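Carboxymuconolactone decarboxylase family protein (Thermotoga maritima, PDB 1VKE) is of uncertain function but may act as a peroxiredoxin-like oxidoreductase in an antioxidative response. Local coordinates at residues Glu91-Glu94 / Ala95-Ile98; Arg113-Gly116 / Phe117-Leu121. One frame throughout, in Å; residues are numbered along the deposited sequence.

Contact 1: Glu91-Glu94 / Ala95-Ile98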
ATOM      1  N   GLU E  91      25.987  -1.941  -6.130  1.00 11.49           N
ATOM      2  CA  GLU E  91      25.134  -3.006  -5.619  1.00 12.27           C
ATOM      3  C   GLU E  91      23.829  -2.416  -5.108  1.00 12.25           C
ATOM      4  O   GLU E  91      22.735  -2.893  -5.444  1.00 11.75           O
ATOM      5  CB  GLU E  91      25.834  -3.773  -4.477  1.00 12.25           C
ATOM      6  CG  GLU E  91      26.989  -4.665  -4.940  1.00 13.61           C
ATOM      7  CD  GLU E  91      27.765  -5.291  -3.788  1.00 17.90           C
ATOM      8  OE1 GLU E  91      28.087  -4.579  -2.800  1.00 13.03           O
ATOM      9  OE2 GLU E  91      28.114  -6.482  -3.894  1.00 24.42           O
ATOM     10  N   ILE E  92      23.930  -1.345  -4.329  1.00 10.58           N
ATOM     11  CA  ILE E  92      22.729  -0.657  -3.831  1.00  9.50           C
ATOM     12  C   ILE E  92      21.838  -0.148  -4.969  1.00 10.39           C
ATOM     13  O   ILE E  92      20.620  -0.356  -4.925  1.00 10.71           O
ATOM     14  CB  ILE E  92      23.134   0.492  -2.870  1.00 10.63           C
ATOM     15  CG1 ILE E  92      23.733  -0.122  -1.607  1.00 11.32           C
ATOM     16  CG2 ILE E  92      21.940   1.383  -2.550  1.00 13.80           C
ATOM     17  CD1 ILE E  92      24.483   0.901  -0.718  1.00 11.50           C
ATOM     18  N   PHE E  93      22.429   0.449  -6.001  1.00 10.89           N
ATOM     19  CA  PHE E  93      21.622   0.958  -7.124  1.00 11.38           C
ATOM     20  C   PHE E  93      20.967  -0.164  -7.919  1.00 11.76           C
ATOM     21  O   PHE E  93      19.822  -0.020  -8.327  1.00 12.19           O
ATOM     22  CB  PHE E  93      22.417   1.869  -8.059  1.00 14.11           C
ATOM     23  CG  PHE E  93      22.987   3.113  -7.418  1.00 17.20           C
ATOM     24  CD1 PHE E  93      22.360   3.770  -6.399  1.00 24.13           C
ATOM     25  CD2 PHE E  93      24.173   3.639  -7.902  1.00 32.40           C
ATOM     26  CE1 PHE E  93      22.926   4.922  -5.842  1.00 23.12           C
ATOM     27  CE2 PHE E  93      24.730   4.796  -7.353  1.00 33.57           C
ATOM     28  CZ  PHE E  93      24.090   5.431  -6.321  1.00 29.43           C
ATOM     29  N   GLU E  94      21.635  -1.306  -8.058  1.00 12.99           N
ATOM     30  CA  GLU E  94      21.015  -2.453  -8.762  1.00 11.75           C
ATOM     31  C   GLU E  94      19.818  -2.976  -8.012  1.00 13.86           C
ATOM     32  O   GLU E  94      18.804  -3.348  -8.618  1.00 13.71           O
ATOM     33  CB  GLU E  94      22.021  -3.577  -9.011  1.00 10.99           C
ATOM     34  CG  GLU E  94      23.068  -3.230 -10.067  1.00 13.26           C
ATOM     35  CD  GLU E  94      24.050  -4.352 -10.380  1.00 16.39           C
ATOM     36  OE1 GLU E  94      23.717  -5.532 -10.149  1.00 16.06           O
ATOM     37  OE2 GLU E  94      25.178  -4.031 -10.853  1.00 15.45           O
ATOM     38  N   ALA E  95      19.899  -2.972  -6.682  1.00 12.13           N
ATOM     39  CA  ALA E  95      18.745  -3.320  -5.856  1.00 12.56           C
ATOM     40  C   ALA E  95      17.636  -2.295  -5.931  1.00 11.53           C
ATOM     41  O   ALA E  95      16.454  -2.654  -6.036  1.00 11.40           O
ATOM     42  CB  ALA E  95      19.190  -3.504  -4.418  1.00 12.40           C
ATOM     43  N   LEU E  96      17.974  -1.003  -5.879  1.00 11.07           N
ATOM     44  CA  LEU E  96      16.967   0.038  -5.908  1.00 12.22           C
ATOM     45  C   LEU E  96      16.230   0.028  -7.270  1.00 11.13           C
ATOM     46  O   LEU E  96      15.055   0.395  -7.337  1.00 12.07           O
ATOM     47  CB  LEU E  96      17.576   1.421  -5.615  1.00 12.61           C
ATOM     48  CG  LEU E  96      18.042   1.707  -4.181  1.00 11.76           C
ATOM     49  CD1 LEU E  96      18.878   2.997  -4.097  1.00 15.14           C
ATOM     50  CD2 LEU E  96      16.832   1.756  -3.234  1.00 14.60           C
ATOM     51  N   ASP E  97      16.939  -0.336  -8.334  1.00 12.17           N
ATOM     52  CA  ASP E  97      16.331  -0.418  -9.682  1.00 12.99           C
ATOM     53  C   ASP E  97      15.225  -1.473  -9.734  1.00 12.41           C
ATOM     54  O   ASP E  97      14.181  -1.261 -10.361  1.00 14.23           O
ATOM     55  CB  ASP E  97      17.365  -0.767 -10.731  1.00 13.58           C
ATOM     56  CG  ASP E  97      18.134   0.419 -11.243  1.00 18.02           C
ATOM     57  OD1 ASP E  97      17.683   1.574 -11.066  1.00 16.20           O
ATOM     58  OD2 ASP E  97      19.192   0.249 -11.907  1.00 16.01           O
ATOM     59  N   ILE E  98      15.425  -2.596  -9.039  1.00 11.07           N
ATOM     60  CA  ILE E  98      14.395  -3.629  -8.929  1.00 12.80           C
ATOM     61  C   ILE E  98      13.191  -3.056  -8.211  1.00 13.42           C
ATOM     62  O   ILE E  98      12.060  -3.210  -8.647  1.00 12.35           O
ATOM     63  CB  ILE E  98      14.954  -4.901  -8.223  1.00 12.84           C
ATOM     64  CG1 ILE E  98      15.893  -5.673  -9.161  1.00 14.58           C
ATOM     65  CG2 ILE E  98      13.842  -5.788  -7.790  1.00 13.73           C
ATOM     66  CD1 ILE E  98      16.804  -6.696  -8.496  1.00 15.19           C
TER
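Two successive turns of helix 89-103, in the all-helical AhpD-like fold, meet where I92 and F93 lean on L96. The two aliphatic side chains lie side by side and point the same way, with I92 CG2 3.8 Å from L96 CD1. I92 CG2 stands anti to its own nitrogen, which brings this methyl beside the next turn while CG1 and CD1 lead away. The same L96 CD1 also reaches the F93 ring. It sits at the ring edge, near the ring plane, 4.2 Å from F93 CD1. L96 thus covers a rim of the phenyl group and neither of its faces. Helix 55-68 and helix 108-127 border this apolar side through L63 and L118.

The backbone bonds are regular at first. L96 N donates to I92 O, and D97 N to F93 O, both at 2.9 Å. The next bond, from I98 N to E94 O, is weak at 3.5 Å.

The carboxylates of E94 and D97 turn to other chains, while E91 stays with K56 and the S88 nitrogen of its own chain. E94 makes a salt bridge to K58 of the second subunit and accepts from the backbone nitrogens of K52 and L53 there. D97 is hydrogen-bonded to T34 and T37 of the third subunit. K58 and the two backbone N-H groups probably favour the ionised form of E94. The same short helix faces an apolar core and gives carboxylates to two subunit interfaces.

Contact 2: Arg113-Gly116 / Phe117-Leu121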
ATOM      1  N   ARG E 113      15.151  10.389  -1.906  1.00 15.93           N
ATOM      2  CA  ARG E 113      15.572  10.521  -0.528  1.00 16.52           C
ATOM      3  C   ARG E 113      16.638   9.491  -0.193  1.00 15.78           C
ATOM      4  O   ARG E 113      17.586   9.783   0.544  1.00 15.76           O
ATOM      5  CB  ARG E 113      14.356  10.418   0.417  1.00 19.43           C
ATOM      6  CG  ARG E 113      13.525  11.655   0.321  1.00 20.71           C
ATOM      7  CD  ARG E 113      12.614  11.823   1.443  1.00 33.37           C
ATOM      8  NE  ARG E 113      11.456  10.994   1.241  1.00 35.78           N
ATOM      9  CZ  ARG E 113      10.356  11.379   0.590  1.00 40.90           C
ATOM     10  NH1 ARG E 113      10.255  12.568   0.027  1.00 45.75           N
ATOM     11  NH2 ARG E 113       9.345  10.545   0.487  1.00 26.93           N
ATOM     12  N   ALA E 114      16.493   8.290  -0.718  1.00 13.53           N
ATOM     13  CA  ALA E 114      17.452   7.223  -0.469  1.00 13.29           C
ATOM     14  C   ALA E 114      18.842   7.591  -0.994  1.00 14.60           C
ATOM     15  O   ALA E 114      19.837   7.365  -0.305  1.00 14.34           O
ATOM     16  CB  ALA E 114      16.986   5.916  -1.089  1.00 16.25           C
ATOM     17  N   VAL E 115      18.892   8.131  -2.206  1.00 11.60           N
ATOM     18  CA  VAL E 115      20.171   8.491  -2.826  1.00 12.18           C
ATOM     19  C   VAL E 115      20.825   9.616  -2.054  1.00 15.19           C
ATOM     20  O   VAL E 115      22.043   9.572  -1.798  1.00 15.89           O
ATOM     21  CB  VAL E 115      20.000   8.801  -4.326  1.00 13.15           C
ATOM     22  CG1 VAL E 115      21.273   9.452  -4.880  1.00 23.08           C
ATOM     23  CG2 VAL E 115      19.739   7.477  -5.055  1.00 18.86           C
ATOM     24  N   GLY E 116      20.033  10.558  -1.602  1.00 15.55           N
ATOM     25  CA  GLY E 116      20.512  11.660  -0.769  1.00 17.77           C
ATOM     26  C   GLY E 116      21.121  11.211   0.547  1.00 17.99           C
ATOM     27  O   GLY E 116      22.205  11.669   0.961  1.00 17.19           O
ATOM     28  N   PHE E 117      20.451  10.262   1.182  1.00 14.21           N
ATOM     29  CA  PHE E 117      20.918   9.708   2.415  1.00 13.11           C
ATOM     30  C   PHE E 117      22.184   8.903   2.212  1.00 13.04           C
ATOM     31  O   PHE E 117      23.124   9.022   2.992  1.00 13.85           O
ATOM     32  CB  PHE E 117      19.848   8.845   3.039  1.00 15.97           C
ATOM     33  CG  PHE E 117      20.149   8.451   4.434  1.00 15.83           C
ATOM     34  CD1 PHE E 117      20.276   9.411   5.430  1.00 25.14           C
ATOM     35  CD2 PHE E 117      20.346   7.135   4.763  1.00 17.03           C
ATOM     36  CE1 PHE E 117      20.578   9.047   6.741  1.00 28.91           C
ATOM     37  CE2 PHE E 117      20.631   6.759   6.077  1.00 22.40           C
ATOM     38  CZ  PHE E 117      20.744   7.709   7.062  1.00 23.74           C
ATOM     39  N   LEU E 118      22.232   8.110   1.151  1.00 11.94           N
ATOM     40  CA  LEU E 118      23.450   7.353   0.835  1.00 11.56           C
ATOM     41  C   LEU E 118      24.630   8.316   0.647  1.00 12.52           C
ATOM     42  O   LEU E 118      25.745   8.064   1.136  1.00 12.43           O
ATOM     43  CB  LEU E 118      23.235   6.516  -0.400  1.00 12.33           C
ATOM     44  CG  LEU E 118      24.413   5.685  -0.904  1.00 11.96           C
ATOM     45  CD1 LEU E 118      24.875   4.712   0.152  1.00 14.99           C
ATOM     46  CD2 LEU E 118      24.053   4.965  -2.183  1.00 16.76           C
ATOM     47  N   GLU E 119      24.378   9.438  -0.016  1.00 10.34           N
ATOM     48  CA  GLU E 119      25.457  10.446  -0.208  1.00 11.10           C
ATOM     49  C   GLU E 119      25.953  10.963   1.122  1.00 12.22           C
ATOM     50  O   GLU E 119      27.194  11.145   1.304  1.00 12.87           O
ATOM     51  CB  GLU E 119      24.996  11.543  -1.145  1.00 13.19           C
ATOM     52  CG  GLU E 119      25.030  11.000  -2.558  1.00 17.57           C
ATOM     53  CD  GLU E 119      24.436  11.918  -3.609  1.00 29.17           C
ATOM     54  OE1 GLU E 119      23.972  13.019  -3.256  1.00 33.95           O
ATOM     55  OE2 GLU E 119      24.441  11.504  -4.801  1.00 27.72           O
ATOM     56  N   GLU E 120      25.036  11.199   2.059  1.00 13.30           N
ATOM     57  CA  GLU E 120      25.419  11.629   3.407  1.00 13.35           C
ATOM     58  C   GLU E 120      26.300  10.584   4.106  1.00 12.25           C
ATOM     59  O   GLU E 120      27.329  10.933   4.721  1.00 13.84           O
ATOM     60  CB  GLU E 120      24.170  11.905   4.251  1.00 14.60           C
ATOM     61  CG  GLU E 120      24.459  12.512   5.610  1.00 26.59           C
ATOM     62  CD  GLU E 120      23.181  12.749   6.429  1.00 29.83           C
ATOM     63  OE1 GLU E 120      22.064  12.789   5.817  1.00 39.00           O
ATOM     64  OE2 GLU E 120      23.308  12.887   7.676  1.00 44.03           O
ATOM     65  N   LEU E 121      25.927   9.306   3.991  1.00 11.27           N
ATOM     66  CA  LEU E 121      26.723   8.227   4.585  1.00  9.08           C
ATOM     67  C   LEU E 121      28.125   8.148   3.945  1.00  9.87           C
ATOM     68  O   LEU E 121      29.108   7.945   4.639  1.00 10.64           O
ATOM     69  CB  LEU E 121      26.026   6.873   4.416  1.00 11.84           C
ATOM     70  CG  LEU E 121      24.664   6.780   5.119  1.00 12.94           C
ATOM     71  CD1 LEU E 121      23.989   5.465   4.797  1.00 12.10           C
ATOM     72  CD2 LEU E 121      24.807   6.963   6.608  1.00 13.84           C
TER
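The F117 ring has L121 over one face: L121 CG stands 4.1 Å above the ring plane, offset toward the rim. F117 and L121 lie on helix 108-127 of the all-helical fold, whose consecutive turns form this contact. The F117 side chain also packs on R76 and V80 of helix 72-84 and on Y15 of helix 15-28. F117 CG is anti to the backbone nitrogen (chi1 -169°), which leads the phenyl away from the 113-116 turn. Only F117 CB stays close to that turn, 3.5 Å from R113 O.

Four backbone bonds, each from a residue to the one four places earlier, tie the turns together. F117 N donates to R113 O at 3.0 Å, and L118 N to A114 O at 2.9 Å. E119 N and E120 N continue the series to V115 O and G116 O.

E120 finds its polar partners elsewhere. Its carboxylate accepts hydrogen bonds from the backbone nitrogens of E14 and, weakly, Y15. On another side of the helix V115 and E119 cross obliquely. The E119 chain is extended beyond CG, and its OE2 comes 3.8 Å from V115 CG1.

Contacts 1 and 2 lie on helices that follow each other in the chain, 89-103 and 108-127, with centres about 14 Å apart. They touch through apolar side chains. L118 meets both F93 and I92 of helix 89-103: its CD2 is 3.8 Å from F93 CE1, and its CD1 is 3.9 Å from I92 CD1. V115 adds a looser touch, with CG2 4.2 Å from F93 CE1. Contact 2 also leads toward the disulfide-bonded pair C71 and C74, because R113 forms a salt bridge with D72 between them. The R113 side chain is about 3 Å (nearest atoms) from an unidentified molecule, probably from the crystallisation liquor, which may still mark a pocket. Contact 1 faces the second and third subunits, and R113 of contact 2 packs on D73 of the third.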